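PDB 4XSO: Alr3699 protein from Nostoc sp., which is probably a glycosyltransferase of the GT-B fold, with two domains each built on a parallel beta sheet. Local coordinates for residues Y179-Y187 / F296-C306. Residues are numbered along the deposited sequence; the frame is centred on the assembly and turned at random.
Sequences YNGFDINLY and FGRVIVEAMLC
Y187 OH donates a 2.6 Å hydrogen bond to E302 OE2, using the anti lone pair of that oxygen, the one turned away from the other carboxylate oxygen. E302 is extended beyond CG (chi2 178°), which carries the carboxylate up to the phenol while its CG lies 3.5 Å from Y187 CE1. C306 SG sits beside the same ring, in its plane, 3.9 Å from Y187 CD1: a sulfur-aromatic contact at the edge. L305 CD1 lies over a face of the ring and also reaches F182 CB, at 3.6 Å, thereby bridging the two aromatic residues.

F182 is packed from several directions. V301 CG1 stands 4.0 Å from its ring centroid in a CH-pi contact over one face, and F296 CE1 meets its edge. A bend at chi3 (61°) brings the R298 guanidinium to F182, whose CE2 sits over one of its faces, toward the rim, the two planes tilted by 26°; R298 NH1 also donates to a water that bonds G181 O. A second water donates to both I184 O and L305 O, tying the two backbones together. N180 CB lies over one face of the F296 ring, toward its rim, in a CH-pi contact 3.9 Å from the centroid.

The contact thus fastens the loop that follows strand 175-177, the last strand of the first sheet, and precedes helix 191-201 onto helix 298-305, with helices 276-282, 318-321 and 350-368 packing around it.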
ATOM      1  N   TYR A 179     -17.115 -24.793  -2.442  1.00 29.20           N
ATOM      2  CA  TYR A 179     -18.482 -24.273  -2.427  1.00 29.14           C
ATOM      3  C   TYR A 179     -18.761 -23.784  -0.981  1.00 29.37           C
ATOM      4  O   TYR A 179     -18.060 -24.142  -0.070  1.00 33.91           O
ATOM      5  CB  TYR A 179     -19.407 -25.419  -2.861  1.00 29.33           C
ATOM      6  CG  TYR A 179     -19.314 -25.798  -4.342  1.00 32.63           C
ATOM      7  CD1 TYR A 179     -19.527 -24.823  -5.325  1.00 32.42           C
ATOM      8  CD2 TYR A 179     -19.148 -27.120  -4.776  1.00 36.39           C
ATOM      9  CE1 TYR A 179     -19.486 -25.119  -6.692  1.00 38.69           C
ATOM     10  CE2 TYR A 179     -19.119 -27.419  -6.188  1.00 39.57           C
ATOM     11  CZ  TYR A 179     -19.297 -26.409  -7.132  1.00 40.56           C
ATOM     12  OH  TYR A 179     -19.280 -26.603  -8.576  1.00 50.25           O
ATOM     13  N   ASN A 180     -19.788 -22.949  -0.803  1.00 29.10           N
ATOM     14  CA  ASN A 180     -20.345 -22.565   0.486  1.00 30.16           C
ATOM     15  C   ASN A 180     -20.869 -23.826   1.220  1.00 29.91           C
ATOM     16  O   ASN A 180     -21.359 -24.810   0.615  1.00 28.78           O
ATOM     17  CB  ASN A 180     -21.495 -21.574   0.288  1.00 28.65           C
ATOM     18  CG  ASN A 180     -21.064 -20.168  -0.130  1.00 30.88           C
ATOM     19  OD1 ASN A 180     -19.995 -19.931  -0.710  1.00 36.64           O
ATOM     20  ND2 ASN A 180     -21.957 -19.245   0.061  1.00 36.29           N
ATOM     21  N   GLY A 181     -20.722 -23.835   2.523  1.00 32.78           N
ATOM     22  CA  GLY A 181     -21.201 -24.990   3.321  1.00 34.33           C
ATOM     23  C   GLY A 181     -22.397 -24.553   4.163  1.00 33.87           C
ATOM     24  O   GLY A 181     -22.527 -23.384   4.441  1.00 31.02           O
ATOM     25  N   PHE A 182     -23.212 -25.519   4.557  1.00 33.32           N
ATOM     26  CA  PHE A 182     -24.444 -25.336   5.317  1.00 31.99           C
ATOM     27  C   PHE A 182     -24.608 -26.433   6.377  1.00 30.29           C
ATOM     28  O   PHE A 182     -24.311 -27.581   6.116  1.00 27.99           O
ATOM     29  CB  PHE A 182     -25.639 -25.411   4.347  1.00 31.05           C
ATOM     30  CG  PHE A 182     -25.575 -24.375   3.275  1.00 31.79           C
ATOM     31  CD1 PHE A 182     -24.808 -24.594   2.140  1.00 29.57           C
ATOM     32  CD2 PHE A 182     -26.277 -23.158   3.413  1.00 31.53           C
ATOM     33  CE1 PHE A 182     -24.667 -23.593   1.167  1.00 35.31           C
ATOM     34  CE2 PHE A 182     -26.199 -22.223   2.421  1.00 33.98           C
ATOM     35  CZ  PHE A 182     -25.391 -22.450   1.285  1.00 33.48           C
ATOM     36  N   ASP A 183     -25.163 -26.089   7.535  1.00 29.47           N
ATOM     37  CA  ASP A 183     -25.519 -27.100   8.522  1.00 31.63           C
ATOM     38  C   ASP A 183     -26.775 -27.768   8.051  1.00 27.71           C
ATOM     39  O   ASP A 183     -27.824 -27.148   8.101  1.00 30.50           O
ATOM     40  CB  ASP A 183     -25.776 -26.467   9.841  1.00 36.37           C
ATOM     41  CG  ASP A 183     -26.083 -27.507  10.929  1.00 37.22           C
ATOM     42  OD1 ASP A 183     -26.417 -28.681  10.688  1.00 36.64           O
ATOM     43  OD2 ASP A 183     -25.890 -27.123  12.056  1.00 48.59           O
ATOM     44  N   ILE A 184     -26.688 -29.004   7.619  1.00 27.40           N
ATOM     45  CA  ILE A 184     -27.798 -29.563   6.802  1.00 33.12           C
ATOM     46  C   ILE A 184     -29.069 -29.818   7.598  1.00 32.44           C
ATOM     47  O   ILE A 184     -30.151 -29.682   7.073  1.00 32.38           O
ATOM     48  CB  ILE A 184     -27.420 -30.761   5.940  1.00 37.24           C
ATOM     49  CG1 ILE A 184     -27.226 -32.037   6.781  1.00 40.48           C
ATOM     50  CG2 ILE A 184     -26.187 -30.447   5.096  1.00 34.52           C
ATOM     51  CD1 ILE A 184     -26.706 -33.230   6.007  1.00 41.26           C
ATOM     52  N   ASN A 185     -28.900 -30.091   8.881  1.00 32.37           N
ATOM     53  CA  ASN A 185     -30.008 -30.353   9.811  1.00 33.45           C
ATOM     54  C   ASN A 185     -30.812 -29.127  10.175  1.00 29.62           C
ATOM     55  O   ASN A 185     -32.011 -29.236  10.444  1.00 33.29           O
ATOM     56  CB  ASN A 185     -29.447 -31.095  11.059  1.00 32.80           C
ATOM     57  CG  ASN A 185     -28.934 -32.461  10.717  1.00 31.39           C
ATOM     58  OD1 ASN A 185     -29.348 -33.101   9.745  1.00 35.77           O
ATOM     59  ND2 ASN A 185     -28.000 -32.915  11.480  1.00 37.41           N
ATOM     60  N   LEU A 186     -30.237 -27.933   9.989  1.00 32.06           N
ATOM     61  CA  LEU A 186     -31.038 -26.739  10.076  1.00 34.54           C
ATOM     62  C   LEU A 186     -32.119 -26.643   9.015  1.00 29.52           C
ATOM     63  O   LEU A 186     -32.976 -25.792   9.108  1.00 33.18           O
ATOM     64  CB  LEU A 186     -30.215 -25.471  10.035  1.00 41.34           C
ATOM     65  CG  LEU A 186     -29.085 -25.324  11.050  1.00 47.33           C
ATOM     66  CD1 LEU A 186     -28.506 -23.915  10.866  1.00 48.60           C
ATOM     67  CD2 LEU A 186     -29.497 -25.633  12.488  1.00 49.96           C
ATOM     68  N   TYR A 187     -32.142 -27.519   8.039  1.00 29.94           N
ATOM     69  CA  TYR A 187     -33.037 -27.324   6.922  1.00 33.15           C
ATOM     70  C   TYR A 187     -34.157 -28.372   6.950  1.00 31.99           C
ATOM     71  O   TYR A 187     -34.918 -28.520   6.004  1.00 31.65           O
ATOM     72  CB  TYR A 187     -32.243 -27.280   5.606  1.00 31.09           C
ATOM     73  CG  TYR A 187     -31.366 -26.062   5.577  1.00 32.95           C
ATOM     74  CD1 TYR A 187     -31.845 -24.835   5.132  1.00 34.35           C
ATOM     75  CD2 TYR A 187     -30.025 -26.116   6.051  1.00 35.16           C
ATOM     76  CE1 TYR A 187     -31.038 -23.692   5.151  1.00 35.90           C
ATOM     77  CE2 TYR A 187     -29.218 -24.984   6.047  1.00 33.75           C
ATOM     78  CZ  TYR A 187     -29.722 -23.767   5.588  1.00 35.37           C
ATOM     79  OH  TYR A 187     -28.922 -22.633   5.638  1.00 35.16           O
ATOM     80  N   PHE A 296     -22.905 -17.980  -6.745  1.00 35.77           N
ATOM     81  CA  PHE A 296     -23.365 -19.155  -6.022  1.00 40.04           C
ATOM     82  C   PHE A 296     -24.751 -18.835  -5.394  1.00 45.62           C
ATOM     83  O   PHE A 296     -24.862 -18.002  -4.481  1.00 56.50           O
ATOM     84  CB  PHE A 296     -22.443 -19.387  -4.816  1.00 37.22           C
ATOM     85  CG  PHE A 296     -22.758 -20.649  -4.047  1.00 35.32           C
ATOM     86  CD1 PHE A 296     -23.727 -20.679  -3.061  1.00 35.50           C
ATOM     87  CD2 PHE A 296     -22.049 -21.842  -4.331  1.00 40.02           C
ATOM     88  CE1 PHE A 296     -23.973 -21.864  -2.349  1.00 37.01           C
ATOM     89  CE2 PHE A 296     -22.299 -23.014  -3.617  1.00 41.03           C
ATOM     90  CZ  PHE A 296     -23.263 -23.013  -2.642  1.00 37.92           C
ATOM     91  N   GLY A 297     -25.811 -19.451  -5.793  1.00 48.42           N
ATOM     92  CA  GLY A 297     -27.074 -19.047  -5.144  1.00 43.97           C
ATOM     93  C   GLY A 297     -27.306 -19.747  -3.812  1.00 39.35           C
ATOM     94  O   GLY A 297     -27.724 -20.925  -3.823  1.00 34.58           O
ATOM     95  N   ARG A 298     -27.049 -19.079  -2.672  1.00 34.12           N
ATOM     96  CA  ARG A 298     -27.247 -19.758  -1.361  1.00 35.81           C
ATOM     97  C   ARG A 298     -28.688 -20.288  -1.283  1.00 33.68           C
ATOM     98  O   ARG A 298     -28.966 -21.418  -0.876  1.00 32.86           O
ATOM     99  CB  ARG A 298     -26.914 -18.824  -0.168  1.00 37.81           C
ATOM    100  CG  ARG A 298     -25.412 -18.490  -0.067  1.00 39.64           C
ATOM    101  CD  ARG A 298     -25.066 -17.486   1.044  1.00 44.10           C
ATOM    102  NE  ARG A 298     -25.413 -17.965   2.381  1.00 39.56           N
ATOM    103  CZ  ARG A 298     -24.716 -18.868   3.086  1.00 46.54           C
ATOM    104  NH1 ARG A 298     -23.547 -19.343   2.661  1.00 47.45           N
ATOM    105  NH2 ARG A 298     -25.165 -19.278   4.270  1.00 51.31           N
ATOM    106  N   VAL A 299     -29.638 -19.496  -1.764  1.00 30.41           N
ATOM    107  CA  VAL A 299     -31.052 -19.857  -1.675  1.00 30.69           C
ATOM    108  C   VAL A 299     -31.413 -21.140  -2.413  1.00 28.14           C
ATOM    109  O   VAL A 299     -32.316 -21.895  -2.006  1.00 33.98           O
ATOM    110  CB  VAL A 299     -31.936 -18.697  -2.232  1.00 35.13           C
ATOM    111  CG1 VAL A 299     -33.345 -19.140  -2.478  1.00 39.94           C
ATOM    112  CG2 VAL A 299     -31.910 -17.555  -1.220  1.00 43.27           C
ATOM    113  N   ILE A 300     -30.733 -21.369  -3.505  1.00 30.98           N
ATOM    114  CA  ILE A 300     -30.962 -22.533  -4.322  1.00 30.99           C
ATOM    115  C   ILE A 300     -30.495 -23.731  -3.456  1.00 29.26           C
ATOM    116  O   ILE A 300     -31.214 -24.656  -3.259  1.00 32.24           O
ATOM    117  CB  ILE A 300     -30.155 -22.465  -5.604  1.00 30.68           C
ATOM    118  CG1 ILE A 300     -30.635 -21.284  -6.477  1.00 37.06           C
ATOM    119  CG2 ILE A 300     -30.248 -23.784  -6.361  1.00 33.58           C
ATOM    120  CD1 ILE A 300     -29.720 -21.049  -7.699  1.00 33.66           C
ATOM    121  N   VAL A 301     -29.286 -23.704  -2.967  1.00 31.26           N
ATOM    122  CA  VAL A 301     -28.844 -24.787  -2.033  1.00 30.42           C
ATOM    123  C   VAL A 301     -29.727 -24.953  -0.812  1.00 28.51           C
ATOM    124  O   VAL A 301     -30.026 -26.057  -0.410  1.00 32.61           O
ATOM    125  CB  VAL A 301     -27.379 -24.605  -1.609  1.00 28.02           C
ATOM    126  CG1 VAL A 301     -26.956 -25.723  -0.621  1.00 28.03           C
ATOM    127  CG2 VAL A 301     -26.504 -24.638  -2.825  1.00 31.01           C
ATOM    128  N   GLU A 302     -30.210 -23.864  -0.244  1.00 31.84           N
ATOM    129  CA  GLU A 302     -31.056 -23.957   0.942  1.00 34.69           C
ATOM    130  C   GLU A 302     -32.353 -24.660   0.640  1.00 35.32           C
ATOM    131  O   GLU A 302     -32.773 -25.521   1.380  1.00 28.12           O
ATOM    132  CB  GLU A 302     -31.287 -22.584   1.564  1.00 33.03           C
ATOM    133  CG  GLU A 302     -29.988 -22.158   2.217  1.00 33.72           C
ATOM    134  CD  GLU A 302     -30.038 -20.795   2.848  1.00 45.41           C
ATOM    135  OE1 GLU A 302     -30.471 -19.849   2.154  1.00 43.63           O
ATOM    136  OE2 GLU A 302     -29.576 -20.692   4.009  1.00 41.15           O
ATOM    137  N   ALA A 303     -32.911 -24.346  -0.516  1.00 30.35           N
ATOM    138  CA  ALA A 303     -34.162 -24.947  -0.949  1.00 30.83           C
ATOM    139  C   ALA A 303     -34.011 -26.460  -1.140  1.00 30.73           C
ATOM    140  O   ALA A 303     -34.873 -27.247  -0.743  1.00 29.31           O
ATOM    141  CB  ALA A 303     -34.596 -24.258  -2.230  1.00 33.13           C
ATOM    142  N   MET A 304     -32.871 -26.840  -1.709  1.00 29.69           N
ATOM    143  CA  MET A 304     -32.542 -28.235  -1.989  1.00 30.65           C
ATOM    144  C   MET A 304     -32.401 -28.982  -0.644  1.00 29.06           C
ATOM    145  O   MET A 304     -32.948 -30.060  -0.449  1.00 33.31           O
ATOM    146  CB  MET A 304     -31.253 -28.307  -2.816  1.00 33.88           C
ATOM    147  CG  MET A 304     -31.375 -27.760  -4.247  1.00 31.13           C
ATOM    148  SD  MET A 304     -29.810 -27.771  -5.206  1.00 25.41           S
ATOM    149  CE  MET A 304     -30.207 -29.237  -5.994  1.00 36.37           C
ATOM    150  N   LEU A 305     -31.685 -28.401   0.288  1.00 28.51           N
ATOM    151  CA  LEU A 305     -31.498 -29.029   1.606  1.00 29.49           C
ATOM    152  C   LEU A 305     -32.802 -29.117   2.316  1.00 31.41           C
ATOM    153  O   LEU A 305     -32.960 -29.978   3.211  1.00 29.70           O
ATOM    154  CB  LEU A 305     -30.509 -28.199   2.430  1.00 28.32           C
ATOM    155  CG  LEU A 305     -29.063 -28.301   2.008  1.00 28.10           C
ATOM    156  CD1 LEU A 305     -28.257 -27.207   2.681  1.00 30.97           C
ATOM    157  CD2 LEU A 305     -28.519 -29.647   2.353  1.00 31.73           C
ATOM    158  N   CYS A 306     -33.765 -28.232   1.979  1.00 31.14           N
ATOM    159  CA  CYS A 306     -35.074 -28.341   2.618  1.00 29.92           C
ATOM    160  C   CYS A 306     -35.868 -29.422   1.924  1.00 34.81           C
ATOM    161  O   CYS A 306     -37.030 -29.645   2.224  1.00 35.18           O
ATOM    162  CB  CYS A 306     -35.890 -27.054   2.590  1.00 32.10           C
ATOM    163  SG  CYS A 306     -35.262 -25.680   3.516  1.00 33.30           S
TER
HETATM  164  O   HOH W   1     -21.475 -20.864   4.152  1.00 48.53           O
HETATM  165  O   HOH W   2     -31.305 -31.141   4.998  1.00 35.84           O